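Local structure of putidaredoxin reductase (Pseudomonas putida, 1Q1R) at residues 125-137 with 238-250. The protein probably uses its FAD to pass electrons from NADH to putidaredoxin, the iron-sulfur partner that serves the cytochrome P450cam monooxygenase. Numbering follows the deposited sequence.
Sequences GKANNFRYLRTLE and PADLVIAGIGLIP. With FAD (flavin-adenine dinucleotide), chain C.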
loop_
_atom_site.group_PDB
_atom_site.type_symbol
_atom_site.label_atom_id
_atom_site.label_comp_id
_atom_site.label_asym_id
_atom_site.label_seq_id
_atom_site.Cartn_x
_atom_site.Cartn_y
_atom_site.Cartn_z
ATOM N N GLY A 125 -6.937 -17.627 -14.586
ATOM C CA GLY A 125 -6.422 -16.269 -14.546
ATOM C C GLY A 125 -6.777 -15.456 -15.783
ATOM O O GLY A 125 -6.955 -14.238 -15.702
ATOM N N LYS A 126 -6.891 -16.132 -16.926
ATOM C CA LYS A 126 -7.221 -15.479 -18.193
ATOM C C LYS A 126 -8.667 -14.986 -18.270
ATOM O O LYS A 126 -8.952 -14.009 -18.956
ATOM C CB LYS A 126 -6.992 -16.439 -19.363
ATOM C CG LYS A 126 -5.694 -17.220 -19.327
ATOM C CD LYS A 126 -4.478 -16.346 -19.552
ATOM C CE LYS A 126 -3.214 -17.201 -19.584
ATOM N NZ LYS A 126 -1.981 -16.379 -19.756
ATOM N N ALA A 127 -9.578 -15.673 -17.587
ATOM C CA ALA A 127 -10.993 -15.306 -17.604
ATOM C C ALA A 127 -11.186 -13.807 -17.356
ATOM O O ALA A 127 -10.530 -13.220 -16.495
ATOM C CB ALA A 127 -11.752 -16.112 -16.560
ATOM N N ASN A 128 -12.094 -13.192 -18.111
ATOM C CA ASN A 128 -12.339 -11.764 -17.962
ATOM C C ASN A 128 -13.075 -11.455 -16.660
ATOM O O ASN A 128 -13.185 -10.289 -16.262
ATOM C CB ASN A 128 -13.124 -11.233 -19.168
ATOM C CG ASN A 128 -14.565 -11.672 -19.171
ATOM O OD1 ASN A 128 -14.892 -12.775 -18.737
ATOM N ND2 ASN A 128 -15.444 -10.812 -19.678
ATOM N N ASN A 129 -13.576 -12.497 -15.995
ATOM C CA ASN A 129 -14.272 -12.297 -14.736
ATOM C C ASN A 129 -13.467 -12.776 -13.526
ATOM O O ASN A 129 -14.018 -13.062 -12.466
ATOM C CB ASN A 129 -15.670 -12.935 -14.772
ATOM C CG ASN A 129 -15.636 -14.442 -14.773
ATOM O OD1 ASN A 129 -14.683 -15.062 -15.242
ATOM N ND2 ASN A 129 -16.703 -15.044 -14.273
ATOM N N PHE A 130 -12.154 -12.866 -13.706
ATOM C CA PHE A 130 -11.233 -13.214 -12.628
ATOM C C PHE A 130 -10.164 -12.135 -12.747
ATOM O O PHE A 130 -9.513 -12.025 -13.783
ATOM C CB PHE A 130 -10.562 -14.577 -12.827
ATOM C CG PHE A 130 -9.582 -14.921 -11.729
ATOM C CD1 PHE A 130 -9.992 -15.646 -10.612
ATOM C CD2 PHE A 130 -8.275 -14.446 -11.772
ATOM C CE1 PHE A 130 -9.119 -15.888 -9.553
ATOM C CE2 PHE A 130 -7.390 -14.683 -10.712
ATOM C CZ PHE A 130 -7.817 -15.405 -9.603
ATOM N N ARG A 131 -9.981 -11.339 -11.700
ATOM C CA ARG A 131 -8.996 -10.267 -11.748
ATOM C C ARG A 131 -8.320 -10.004 -10.417
ATOM O O ARG A 131 -8.865 -10.313 -9.357
ATOM C CB ARG A 131 -9.663 -8.952 -12.181
ATOM C CG ARG A 131 -9.897 -8.780 -13.676
ATOM C CD ARG A 131 -8.680 -8.163 -14.355
ATOM N NE ARG A 131 -8.940 -7.894 -15.765
ATOM C CZ ARG A 131 -8.118 -7.227 -16.569
ATOM N NH1 ARG A 131 -6.969 -6.752 -16.108
ATOM N NH2 ARG A 131 -8.457 -7.026 -17.837
ATOM N N TYR A 132 -7.126 -9.427 -10.501
ATOM C CA TYR A 132 -6.371 -8.987 -9.337
ATOM C C TYR A 132 -6.648 -7.480 -9.407
ATOM O O TYR A 132 -7.156 -7.002 -10.424
ATOM C CB TYR A 132 -4.870 -9.251 -9.514
ATOM C CG TYR A 132 -4.519 -10.719 -9.531
ATOM C CD1 TYR A 132 -4.535 -11.449 -10.722
ATOM C CD2 TYR A 132 -4.223 -11.393 -8.345
ATOM C CE1 TYR A 132 -4.267 -12.823 -10.731
ATOM C CE2 TYR A 132 -3.956 -12.761 -8.336
ATOM C CZ TYR A 132 -3.981 -13.470 -9.533
ATOM O OH TYR A 132 -3.736 -14.822 -9.521
ATOM N N LEU A 133 -6.334 -6.727 -8.360
ATOM C CA LEU A 133 -6.589 -5.289 -8.402
ATOM C C LEU A 133 -5.348 -4.465 -8.100
ATOM O O LEU A 133 -4.953 -4.326 -6.946
ATOM C CB LEU A 133 -7.709 -4.911 -7.426
ATOM C CG LEU A 133 -8.025 -3.412 -7.269
ATOM C CD1 LEU A 133 -8.327 -2.779 -8.628
ATOM C CD2 LEU A 133 -9.211 -3.247 -6.327
ATOM N N ARG A 134 -4.736 -3.917 -9.146
ATOM C CA ARG A 134 -3.541 -3.101 -8.976
ATOM C C ARG A 134 -3.475 -1.999 -10.038
ATOM O O ARG A 134 -3.060 -0.882 -9.747
ATOM C CB ARG A 134 -2.287 -3.988 -9.056
ATOM C CG ARG A 134 -1.168 -3.660 -8.042
ATOM C CD ARG A 134 -0.637 -2.255 -8.208
ATOM N NE ARG A 134 0.683 -2.035 -7.597
ATOM C CZ ARG A 134 0.937 -1.991 -6.289
ATOM N NH1 ARG A 134 -0.030 -2.166 -5.398
ATOM N NH2 ARG A 134 2.165 -1.716 -5.871
ATOM N N THR A 135 -3.902 -2.303 -11.261
ATOM C CA THR A 135 -3.849 -1.322 -12.343
ATOM C C THR A 135 -5.192 -0.666 -12.632
ATOM O O THR A 135 -6.241 -1.144 -12.204
ATOM C CB THR A 135 -3.368 -1.956 -13.659
ATOM O OG1 THR A 135 -4.385 -2.842 -14.154
ATOM C CG2 THR A 135 -2.076 -2.738 -13.436
ATOM N N LEU A 136 -5.152 0.439 -13.369
ATOM C CA LEU A 136 -6.376 1.140 -13.726
ATOM C C LEU A 136 -7.222 0.184 -14.566
ATOM O O LEU A 136 -8.442 0.139 -14.429
ATOM C CB LEU A 136 -6.052 2.402 -14.527
ATOM C CG LEU A 136 -7.245 3.228 -15.018
ATOM C CD1 LEU A 136 -8.116 3.639 -13.837
ATOM C CD2 LEU A 136 -6.735 4.460 -15.770
ATOM N N GLU A 137 -6.558 -0.589 -15.423
ATOM C CA GLU A 137 -7.251 -1.548 -16.270
ATOM C C GLU A 137 -7.989 -2.552 -15.385
ATOM O O GLU A 137 -9.159 -2.854 -15.635
ATOM C CB GLU A 137 -6.262 -2.272 -17.196
ATOM C CG GLU A 137 -6.921 -3.312 -18.091
ATOM C CD GLU A 137 -5.923 -4.082 -18.943
ATOM O OE1 GLU A 137 -5.155 -3.443 -19.692
ATOM O OE2 GLU A 137 -5.911 -5.329 -18.869
ATOM N N PRO A 238 -20.777 -20.474 -6.158
ATOM C CA PRO A 238 -21.046 -20.000 -7.519
ATOM C C PRO A 238 -20.598 -18.545 -7.605
ATOM O O PRO A 238 -20.818 -17.776 -6.673
ATOM C CB PRO A 238 -22.556 -20.161 -7.644
ATOM C CG PRO A 238 -23.031 -19.889 -6.240
ATOM C CD PRO A 238 -22.032 -20.667 -5.407
ATOM N N ALA A 239 -19.964 -18.167 -8.710
ATOM C CA ALA A 239 -19.484 -16.799 -8.843
ATOM C C ALA A 239 -19.612 -16.227 -10.245
ATOM O O ALA A 239 -19.392 -16.924 -11.234
ATOM C CB ALA A 239 -18.028 -16.722 -8.400
ATOM N N ASP A 240 -19.971 -14.951 -10.315
ATOM C CA ASP A 240 -20.076 -14.253 -11.591
ATOM C C ASP A 240 -18.797 -13.436 -11.745
ATOM O O ASP A 240 -18.417 -13.046 -12.849
ATOM C CB ASP A 240 -21.282 -13.311 -11.597
ATOM C CG ASP A 240 -22.594 -14.052 -11.518
ATOM O OD1 ASP A 240 -22.838 -14.903 -12.395
ATOM O OD2 ASP A 240 -23.380 -13.785 -10.582
ATOM N N LEU A 241 -18.132 -13.192 -10.619
ATOM C CA LEU A 241 -16.903 -12.408 -10.601
ATOM C C LEU A 241 -16.001 -12.869 -9.463
ATOM O O LEU A 241 -16.478 -13.175 -8.372
ATOM C CB LEU A 241 -17.245 -10.927 -10.409
ATOM C CG LEU A 241 -16.117 -9.894 -10.410
ATOM C CD1 LEU A 241 -15.437 -9.865 -11.778
ATOM C CD2 LEU A 241 -16.701 -8.518 -10.073
ATOM N N VAL A 242 -14.700 -12.919 -9.726
ATOM C CA VAL A 242 -13.731 -13.326 -8.715
ATOM C C VAL A 242 -12.602 -12.314 -8.693
ATOM O O VAL A 242 -11.995 -12.022 -9.722
ATOM C CB VAL A 242 -13.126 -14.727 -9.002
ATOM C CG1 VAL A 242 -12.061 -15.057 -7.954
ATOM C CG2 VAL A 242 -14.222 -15.789 -8.982
ATOM N N ILE A 243 -12.335 -11.765 -7.516
ATOM C CA ILE A 243 -11.266 -10.792 -7.354
ATOM C C ILE A 243 -10.294 -11.364 -6.336
ATOM O O ILE A 243 -10.673 -11.677 -5.208
ATOM C CB ILE A 243 -11.820 -9.451 -6.859
ATOM C CG1 ILE A 243 -12.753 -8.864 -7.924
ATOM C CG2 ILE A 243 -10.669 -8.496 -6.541
ATOM C CD1 ILE A 243 -13.567 -7.683 -7.438
ATOM N N ALA A 244 -9.041 -11.517 -6.748
ATOM C CA ALA A 244 -8.028 -12.087 -5.874
ATOM C C ALA A 244 -7.020 -11.054 -5.387
ATOM O O ALA A 244 -6.568 -10.194 -6.145
ATOM C CB ALA A 244 -7.300 -13.229 -6.599
ATOM N N GLY A 245 -6.670 -11.162 -4.110
ATOM C CA GLY A 245 -5.709 -10.257 -3.515
ATOM C C GLY A 245 -5.048 -10.963 -2.347
ATOM O O GLY A 245 -5.536 -10.898 -1.220
ATOM N N ILE A 246 -3.942 -11.647 -2.618
ATOM C CA ILE A 246 -3.231 -12.376 -1.576
ATOM C C ILE A 246 -1.848 -11.800 -1.302
ATOM O O ILE A 246 -0.920 -12.532 -0.960
ATOM C CB ILE A 246 -3.082 -13.869 -1.946
ATOM C CG1 ILE A 246 -2.319 -14.007 -3.263
ATOM C CG2 ILE A 246 -4.454 -14.510 -2.054
ATOM C CD1 ILE A 246 -1.969 -15.431 -3.623
ATOM N N GLY A 247 -1.707 -10.488 -1.454
ATOM C CA GLY A 247 -0.422 -9.869 -1.198
ATOM C C GLY A 247 0.273 -9.341 -2.431
ATOM O O GLY A 247 -0.170 -9.557 -3.560
ATOM N N LEU A 248 1.388 -8.657 -2.200
ATOM C CA LEU A 248 2.169 -8.057 -3.266
ATOM C C LEU A 248 3.592 -8.602 -3.283
ATOM O O LEU A 248 4.160 -8.919 -2.237
ATOM C CB LEU A 248 2.224 -6.541 -3.055
ATOM C CG LEU A 248 2.726 -5.661 -4.194
ATOM C CD1 LEU A 248 1.653 -5.601 -5.278
ATOM C CD2 LEU A 248 3.023 -4.258 -3.672
ATOM N N ILE A 249 4.161 -8.713 -4.478
ATOM C CA ILE A 249 5.535 -9.170 -4.636
ATOM C C ILE A 249 6.319 -7.954 -5.104
ATOM O O ILE A 249 6.037 -7.401 -6.168
ATOM C CB ILE A 249 5.663 -10.277 -5.706
ATOM C CG1 ILE A 249 4.923 -11.537 -5.249
ATOM C CG2 ILE A 249 7.139 -10.592 -5.951
ATOM C CD1 ILE A 249 4.976 -12.679 -6.262
ATOM N N PRO A 250 7.304 -7.505 -4.314
ATOM C CA PRO A 250 8.071 -6.337 -4.748
ATOM C C PRO A 250 8.836 -6.641 -6.033
ATOM O O PRO A 250 9.345 -7.751 -6.201
ATOM C CB PRO A 250 8.990 -6.073 -3.559
ATOM C CG PRO A 250 9.230 -7.451 -3.011
ATOM C CD PRO A 250 7.851 -8.071 -3.068
HETATM P PA FAD C . 3.648 1.147 -7.993
HETATM O O1A FAD C . 3.539 -0.318 -8.191
HETATM O O2A FAD C . 2.402 1.934 -7.842
HETATM O O5B FAD C . 4.492 1.785 -9.195
HETATM C C5B FAD C . 5.615 1.109 -9.773
HETATM C C4B FAD C . 5.534 1.235 -11.305
HETATM O O4B FAD C . 6.838 0.904 -11.903
HETATM C C3B FAD C . 4.535 0.223 -11.887
HETATM O O3B FAD C . 3.845 0.825 -12.991
HETATM C C2B FAD C . 5.426 -0.882 -12.398
HETATM O O2B FAD C . 4.791 -1.577 -13.476
HETATM C C1B FAD C . 6.609 -0.094 -12.922
HETATM N N9A FAD C . 7.818 -0.918 -13.198
HETATM C C8A FAD C . 8.315 -1.907 -12.434
HETATM N N7A FAD C . 9.397 -2.420 -13.032
HETATM C C5A FAD C . 9.586 -1.756 -14.170
HETATM C C6A FAD C . 10.529 -1.845 -15.195
HETATM N N6A FAD C . 11.496 -2.759 -15.142
HETATM N N1A FAD C . 10.446 -0.997 -16.251
HETATM C C2A FAD C . 9.471 -0.080 -16.323
HETATM N N3A FAD C . 8.554 0.019 -15.350
HETATM C C4A FAD C . 8.591 -0.803 -14.273
HETATM N N1 FAD C . -2.012 3.141 0.360
HETATM C C2 FAD C . -2.469 3.960 1.399
HETATM O O2 FAD C . -1.663 4.550 2.117
HETATM N N3 FAD C . -3.852 4.111 1.604
HETATM C C4 FAD C . -4.771 3.443 0.761
HETATM O O4 FAD C . -5.977 3.620 0.923
HETATM C C4X FAD C . -4.309 2.619 -0.279
HETATM N N5 FAD C . -5.186 2.012 -1.130
HETATM C C5X FAD C . -4.770 1.264 -2.194
HETATM C C6 FAD C . -5.711 0.678 -3.066
HETATM C C7 FAD C . -5.280 -0.075 -4.182
HETATM C C7M FAD C . -6.329 -0.734 -5.098
HETATM C C8 FAD C . -3.893 -0.236 -4.430
HETATM C C8M FAD C . -3.386 -1.025 -5.647
HETATM C C9 FAD C . -2.956 0.348 -3.560
HETATM C C9A FAD C . -3.387 1.096 -2.442
HETATM N N10 FAD C . -2.454 1.706 -1.560
HETATM C C10 FAD C . -2.925 2.476 -0.476
HETATM C "C1'" FAD C . -0.985 1.526 -1.767
HETATM C "C2'" FAD C . -0.374 2.772 -2.413
HETATM O "O2'" FAD C . -1.166 3.149 -3.544
HETATM C "C3'" FAD C . 1.079 2.511 -2.851
HETATM O "O3'" FAD C . 1.828 2.034 -1.725
HETATM C "C4'" FAD C . 1.722 3.794 -3.393
HETATM O "O4'" FAD C . 0.968 4.270 -4.510
HETATM C "C5'" FAD C . 3.178 3.573 -3.839
HETATM O "O5'" FAD C . 3.270 2.782 -5.036
HETATM P P FAD C . 4.687 2.708 -5.810
HETATM O O1P FAD C . 4.790 3.886 -6.695
HETATM O O2P FAD C . 5.745 2.508 -4.795
HETATM O O3P FAD C . 4.586 1.344 -6.684
HETATM O O HOH W 1 -5.183 -7.944 -6.157
#
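Phe130 and Val242 pair side by side in adjacent parallel strands, and the contact spreads from them along both strands. Three backbone hydrogen bonds join the strands: Val242 N to Asn129 O, Arg131 N to Val242 O at 2.9 Å, and Ala244 N to Arg131 O. On one face of the sheet the Phe130 ring, its CG anti to the backbone N (chi1 179°), lies obliquely against Val242, CD1 coming within 3.4 Å of CG1. Its CZ rests on CB of Ala244, which Tyr132 CE2 also touches, at 3.8 Å. Beyond this pairing the strands part, and a water takes over, accepting from Leu133 N and donating to Ala244 O (2.6 Å). At the other end Asn129 ND2 donates to Asp240 O at 3.0 Å, arriving above the carbonyl plane although the acceptor lies in the amide's own plane; ND2 also serves Val226 O.

Where the two segments run on toward the FAD, Leu248 lays CD1 over one face of the Arg134 guanidinium, and the group's edge is turned to the cofactor, NH2 giving O1A of FAD a 3.0 Å bond while NE adds a weak one. Asp284 forms a salt bridge with the same NH2. Shortened to an alanine, Arg134 would probably leave O1A of FAD and Asp284 without this cationic partner, and Leu248 without the flat group it packs on. Further out, Arg131 grips Glu137 OE2 end-on through NH1 and NH2 and also pairs with Asp138, tying the strand to helix 136-144. Strand 130-132 is an edge strand of a parallel five-stranded sheet, next to 241-244, in what is probably the NAD-binding domain of the glutathione reductase fold, and the chain leaving it supplies Leu133 and Arg134 to the FAD pocket.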